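Local coordinates for protein phosphodiesterase (Candida albicans, PDB 6CPU) that is a largely helical phosphodiesterase of the HD superfamily, with zinc and magnesium ions bound, at residues Phe22-Cys30 / Asn75-Pro83. Residues are numbered along the deposited sequence; the frame is centred on the assembly and turned at random.
Sequences FDTFKHLIC and NTSKLDNLP
The chi1 of Asp-80 (-65°) sets CG opposite its carbonyl carbon, which swings the carboxylate across to the first turn of helix 25-34; there Phe-25, its CG turned away from its backbone N (chi1 -173°), drops its ring past Leu-79. Asp-80 OD1 accepts from Lys-26 N at 3.0 Å in a fairly straight bond (158°), the N-H coming in nearly along the C-O axis. The same oxygen lies 3.1 Å from Phe-25 N, which also reaches a water that accepts from it and donates weakly to Asp-80 O. OD2 turns to the Thr-24 side chain, 3.4 Å from its CB and 3.5 Å from its methyl CG2, the two side chains lying at a slant to one another. The negative carboxylate of Asp-80 faces the amino end of helix 25-34, which would probably favour its charged form, and it complements the cap within the chain: Thr-24 is the N-cap, its OG1 accepting from His-27 N at 3.0 Å. On the other segment Ser-77 OG accepts from Asp-80 N, an ST motif that holds the Asp-80 N-H, and Leu-79 to Leu-82 form a type I turn. The contact thus joins a helix that follows strand 16-21 of the small parallel sheet to the loop leading into helix 84-94. Next to the polar pairing, Leu-79 O meets the edge of the Phe-25 ring, 3.5 Å from CD2, and Leu-82 CD1 also sits at the edge, near CE2. Ile-29 CD1 lies over one face, toward the rim, and touches Leu-79 CD2 at 4.2 Å. Leu-90 and Ile-91 of helix 84-94 extend this apolar layer, while Glu-193 binds Ser-77 OG and Leu-79 N.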
ATOM      1  N   PHE A  22     -25.287 -16.037  -3.133  1.00 26.82           N
ATOM      2  CA  PHE A  22     -25.606 -14.625  -3.098  1.00 27.84           C
ATOM      3  C   PHE A  22     -26.858 -14.365  -3.916  1.00 28.60           C
ATOM      4  O   PHE A  22     -27.030 -14.935  -4.994  1.00 31.48           O
ATOM      5  CB  PHE A  22     -24.422 -13.790  -3.606  1.00 26.40           C
ATOM      6  CG  PHE A  22     -23.253 -13.833  -2.681  1.00 24.49           C
ATOM      7  CD1 PHE A  22     -23.241 -13.049  -1.537  1.00 24.13           C
ATOM      8  CD2 PHE A  22     -22.206 -14.718  -2.905  1.00 24.38           C
ATOM      9  CE1 PHE A  22     -22.179 -13.117  -0.646  1.00 24.60           C
ATOM     10  CE2 PHE A  22     -21.149 -14.791  -2.016  1.00 24.03           C
ATOM     11  CZ  PHE A  22     -21.133 -13.985  -0.893  1.00 23.56           C
ATOM     12  N   ASP A  23     -27.721 -13.510  -3.387  1.00 30.15           N
ATOM     13  CA  ASP A  23     -28.941 -13.124  -4.081  1.00 31.25           C
ATOM     14  C   ASP A  23     -28.655 -12.136  -5.200  1.00 30.22           C
ATOM     15  O   ASP A  23     -29.405 -12.077  -6.178  1.00 30.89           O
ATOM     16  CB  ASP A  23     -29.981 -12.550  -3.099  1.00 33.86           C
ATOM     17  CG  ASP A  23     -29.515 -11.285  -2.400  1.00 37.35           C
ATOM     18  OD1 ASP A  23     -28.287 -11.051  -2.288  1.00 40.08           O
ATOM     19  OD2 ASP A  23     -30.384 -10.508  -1.947  1.00 42.27           O
ATOM     20  N   THR A  24     -27.578 -11.358  -5.063  1.00 27.85           N
ATOM     21  CA  THR A  24     -27.230 -10.331  -6.043  1.00 26.38           C
ATOM     22  C   THR A  24     -25.718 -10.280  -6.289  1.00 25.81           C
ATOM     23  O   THR A  24     -24.931 -10.629  -5.418  1.00 22.99           O
ATOM     24  CB  THR A  24     -27.664  -8.925  -5.580  1.00 27.75           C
ATOM     25  OG1 THR A  24     -26.920  -8.533  -4.427  1.00 26.75           O
ATOM     26  CG2 THR A  24     -29.157  -8.880  -5.235  1.00 28.45           C
ATOM     27  N   PHE A  25     -25.346  -9.820  -7.477  1.00 25.13           N
ATOM     28  CA  PHE A  25     -23.944  -9.644  -7.859  1.00 25.51           C
ATOM     29  C   PHE A  25     -23.322  -8.578  -6.964  1.00 26.27           C
ATOM     30  O   PHE A  25     -22.169  -8.702  -6.557  1.00 24.48           O
ATOM     31  CB  PHE A  25     -23.841  -9.239  -9.338  1.00 25.87           C
ATOM     32  CG  PHE A  25     -22.426  -9.202  -9.890  1.00 24.18           C
ATOM     33  CD1 PHE A  25     -21.522 -10.230  -9.626  1.00 24.38           C
ATOM     34  CD2 PHE A  25     -22.014  -8.154 -10.704  1.00 24.95           C
ATOM     35  CE1 PHE A  25     -20.234 -10.195 -10.147  1.00 23.99           C
ATOM     36  CE2 PHE A  25     -20.733  -8.116 -11.235  1.00 23.73           C
ATOM     37  CZ  PHE A  25     -19.839  -9.139 -10.949  1.00 24.24           C
ATOM     38  N   LYS A  26     -24.095  -7.539  -6.651  1.00 26.25           N
ATOM     39  CA  LYS A  26     -23.624  -6.486  -5.766  1.00 27.08           C
ATOM     40  C   LYS A  26     -23.201  -7.047  -4.405  1.00 25.77           C
ATOM     41  O   LYS A  26     -22.141  -6.700  -3.891  1.00 24.19           O
ATOM     42  CB  LYS A  26     -24.678  -5.400  -5.591  1.00 29.17           C
ATOM     43  CG  LYS A  26     -24.206  -4.251  -4.720  1.00 32.70           C
ATOM     44  CD  LYS A  26     -25.262  -3.167  -4.563  1.00 35.99           C
ATOM     45  CE  LYS A  26     -26.081  -3.339  -3.296  1.00 39.45           C
ATOM     46  NZ  LYS A  26     -27.011  -2.186  -3.133  1.00 43.02           N
ATOM     47  N   HIS A  27     -24.019  -7.914  -3.815  1.00 24.38           N
ATOM     48  CA  HIS A  27     -23.652  -8.505  -2.536  1.00 25.46           C
ATOM     49  C   HIS A  27     -22.406  -9.410  -2.636  1.00 24.04           C
ATOM     50  O   HIS A  27     -21.553  -9.423  -1.726  1.00 22.31           O
ATOM     51  CB  HIS A  27     -24.832  -9.245  -1.916  1.00 28.62           C
ATOM     52  CG  HIS A  27     -25.880  -8.337  -1.345  1.00 32.04           C
ATOM     53  ND1 HIS A  27     -27.208  -8.699  -1.256  1.00 34.17           N
ATOM     54  CD2 HIS A  27     -25.795  -7.089  -0.829  1.00 34.47           C
ATOM     55  CE1 HIS A  27     -27.894  -7.715  -0.704  1.00 35.12           C
ATOM     56  NE2 HIS A  27     -27.061  -6.725  -0.438  1.00 35.54           N
ATOM     57  N   LEU A  28     -22.287 -10.145  -3.739  1.00 22.58           N
ATOM     58  CA  LEU A  28     -21.077 -10.943  -4.014  1.00 22.76           C
ATOM     59  C   LEU A  28     -19.821 -10.047  -4.081  1.00 21.46           C
ATOM     60  O   LEU A  28     -18.792 -10.351  -3.464  1.00 20.62           O
ATOM     61  CB  LEU A  28     -21.251 -11.732  -5.317  1.00 23.60           C
ATOM     62  CG  LEU A  28     -20.252 -12.864  -5.560  1.00 24.41           C
ATOM     63  CD1 LEU A  28     -20.838 -13.932  -6.486  1.00 25.29           C
ATOM     64  CD2 LEU A  28     -18.961 -12.332  -6.148  1.00 25.24           C
ATOM     65  N   ILE A  29     -19.928  -8.930  -4.791  1.00 20.01           N
ATOM     66  CA  ILE A  29     -18.823  -7.955  -4.891  1.00 21.44           C
ATOM     67  C   ILE A  29     -18.437  -7.417  -3.505  1.00 21.67           C
ATOM     68  O   ILE A  29     -17.250  -7.322  -3.180  1.00 19.87           O
ATOM     69  CB  ILE A  29     -19.169  -6.799  -5.849  1.00 21.98           C
ATOM     70  CG1 ILE A  29     -19.190  -7.304  -7.296  1.00 22.74           C
ATOM     71  CG2 ILE A  29     -18.150  -5.677  -5.755  1.00 22.16           C
ATOM     72  CD1 ILE A  29     -19.817  -6.327  -8.278  1.00 23.58           C
ATOM     73  N   CYS A  30     -19.432  -7.112  -2.676  1.00 20.48           N
ATOM     74  CA  CYS A  30     -19.156  -6.577  -1.342  1.00 22.38           C
ATOM     75  C   CYS A  30     -18.412  -7.592  -0.480  1.00 21.07           C
ATOM     76  O   CYS A  30     -17.518  -7.226   0.278  1.00 22.12           O
ATOM     77  CB  CYS A  30     -20.433  -6.133  -0.657  1.00 24.23           C
ATOM     78  SG  CYS A  30     -21.137  -4.650  -1.395  1.00 27.06           S
ATOM     79  N   ASN A  75     -34.954  -6.792 -10.685  1.00 67.63           N
ATOM     80  CA  ASN A  75     -33.826  -5.899 -10.283  1.00 66.79           C
ATOM     81  C   ASN A  75     -33.814  -4.576 -11.048  1.00 64.85           C
ATOM     82  O   ASN A  75     -33.860  -4.553 -12.276  1.00 64.97           O
ATOM     83  CB  ASN A  75     -32.464  -6.602 -10.469  1.00 67.75           C
ATOM     84  CG  ASN A  75     -31.777  -6.929  -9.152  1.00 67.91           C
ATOM     85  OD1 ASN A  75     -31.772  -6.124  -8.222  1.00 69.03           O
ATOM     86  ND2 ASN A  75     -31.171  -8.111  -9.076  1.00 69.29           N
ATOM     87  N   THR A  76     -33.748  -3.478 -10.302  1.00 61.43           N
ATOM     88  CA  THR A  76     -33.422  -2.174 -10.873  1.00 59.40           C
ATOM     89  C   THR A  76     -31.897  -2.012 -11.068  1.00 54.57           C
ATOM     90  O   THR A  76     -31.456  -1.110 -11.776  1.00 56.82           O
ATOM     91  CB  THR A  76     -33.959  -1.030  -9.979  1.00 61.43           C
ATOM     92  OG1 THR A  76     -33.893   0.213 -10.687  1.00 59.81           O
ATOM     93  CG2 THR A  76     -33.162  -0.912  -8.665  1.00 63.27           C
ATOM     94  N   SER A  77     -31.105  -2.892 -10.456  1.00 48.47           N
ATOM     95  CA  SER A  77     -29.651  -2.722 -10.398  1.00 43.48           C
ATOM     96  C   SER A  77     -28.923  -2.929 -11.725  1.00 39.25           C
ATOM     97  O   SER A  77     -28.999  -3.999 -12.337  1.00 36.43           O
ATOM     98  CB  SER A  77     -29.044  -3.669  -9.358  1.00 44.16           C
ATOM     99  OG  SER A  77     -27.644  -3.792  -9.558  1.00 43.67           O
ATOM    100  N   LYS A  78     -28.171  -1.914 -12.134  1.00 38.17           N
ATOM    101  CA  LYS A  78     -27.318  -2.029 -13.314  1.00 37.46           C
ATOM    102  C   LYS A  78     -26.186  -3.047 -13.106  1.00 35.02           C
ATOM    103  O   LYS A  78     -25.850  -3.797 -14.018  1.00 33.60           O
ATOM    104  CB  LYS A  78     -26.772  -0.656 -13.704  1.00 40.06           C
ATOM    105  CG  LYS A  78     -27.840   0.218 -14.344  1.00 43.56           C
ATOM    106  CD  LYS A  78     -27.356   1.634 -14.604  1.00 46.90           C
ATOM    107  CE  LYS A  78     -28.355   2.386 -15.470  1.00 48.61           C
ATOM    108  NZ  LYS A  78     -27.845   3.719 -15.889  1.00 51.63           N
ATOM    109  N   LEU A  79     -25.625  -3.102 -11.900  1.00 33.88           N
ATOM    110  CA  LEU A  79     -24.577  -4.094 -11.604  1.00 32.65           C
ATOM    111  C   LEU A  79     -25.098  -5.507 -11.768  1.00 31.12           C
ATOM    112  O   LEU A  79     -24.477  -6.345 -12.426  1.00 31.71           O
ATOM    113  CB  LEU A  79     -24.039  -3.938 -10.172  1.00 32.85           C
ATOM    114  CG  LEU A  79     -22.852  -3.019  -9.916  1.00 33.77           C
ATOM    115  CD1 LEU A  79     -22.537  -3.050  -8.428  1.00 33.53           C
ATOM    116  CD2 LEU A  79     -21.639  -3.407 -10.752  1.00 33.18           C
ATOM    117  N   ASP A  80     -26.248  -5.771 -11.155  1.00 31.21           N
ATOM    118  CA  ASP A  80     -26.850  -7.101 -11.174  1.00 33.30           C
ATOM    119  C   ASP A  80     -27.258  -7.529 -12.593  1.00 34.17           C
ATOM    120  O   ASP A  80     -27.200  -8.709 -12.926  1.00 33.98           O
ATOM    121  CB  ASP A  80     -28.056  -7.150 -10.224  1.00 34.43           C
ATOM    122  CG  ASP A  80     -27.663  -6.949  -8.742  1.00 36.47           C
ATOM    123  OD1 ASP A  80     -26.464  -7.090  -8.378  1.00 33.78           O
ATOM    124  OD2 ASP A  80     -28.568  -6.651  -7.932  1.00 36.88           O
ATOM    125  N   ASN A  81     -27.625  -6.554 -13.424  1.00 35.30           N
ATOM    126  CA  ASN A  81     -28.079  -6.814 -14.791  1.00 37.46           C
ATOM    127  C   ASN A  81     -27.004  -6.743 -15.879  1.00 36.70           C
ATOM    128  O   ASN A  81     -27.335  -6.796 -17.069  1.00 36.19           O
ATOM    129  CB  ASN A  81     -29.233  -5.856 -15.122  1.00 38.73           C
ATOM    130  CG  ASN A  81     -30.478  -6.158 -14.304  1.00 42.18           C
ATOM    131  OD1 ASN A  81     -30.935  -7.305 -14.253  1.00 44.82           O
ATOM    132  ND2 ASN A  81     -31.032  -5.137 -13.654  1.00 43.81           N
ATOM    133  N   LEU A  82     -25.723  -6.644 -15.493  1.00 33.55           N
ATOM    134  CA  LEU A  82     -24.634  -6.614 -16.472  1.00 31.83           C
ATOM    135  C   LEU A  82     -24.590  -7.894 -17.282  1.00 31.22           C
ATOM    136  O   LEU A  82     -24.803  -8.966 -16.738  1.00 31.94           O
ATOM    137  CB  LEU A  82     -23.266  -6.463 -15.787  1.00 30.22           C
ATOM    138  CG  LEU A  82     -22.918  -5.117 -15.166  1.00 29.86           C
ATOM    139  CD1 LEU A  82     -21.643  -5.290 -14.344  1.00 30.73           C
ATOM    140  CD2 LEU A  82     -22.753  -4.007 -16.203  1.00 29.90           C
ATOM    141  N   PRO A  83     -24.260  -7.795 -18.579  1.00 33.35           N
ATOM    142  CA  PRO A  83     -23.975  -9.022 -19.314  1.00 33.51           C
ATOM    143  C   PRO A  83     -22.808  -9.769 -18.672  1.00 34.64           C
ATOM    144  O   PRO A  83     -21.992  -9.158 -17.959  1.00 32.05           O
ATOM    145  CB  PRO A  83     -23.576  -8.537 -20.716  1.00 34.38           C
ATOM    146  CG  PRO A  83     -23.826  -7.075 -20.755  1.00 34.83           C
ATOM    147  CD  PRO A  83     -23.944  -6.583 -19.350  1.00 34.29           C
TER
HETATM  148  O   HOH W   1     -27.120 -10.157  -9.847  1.00 43.40           O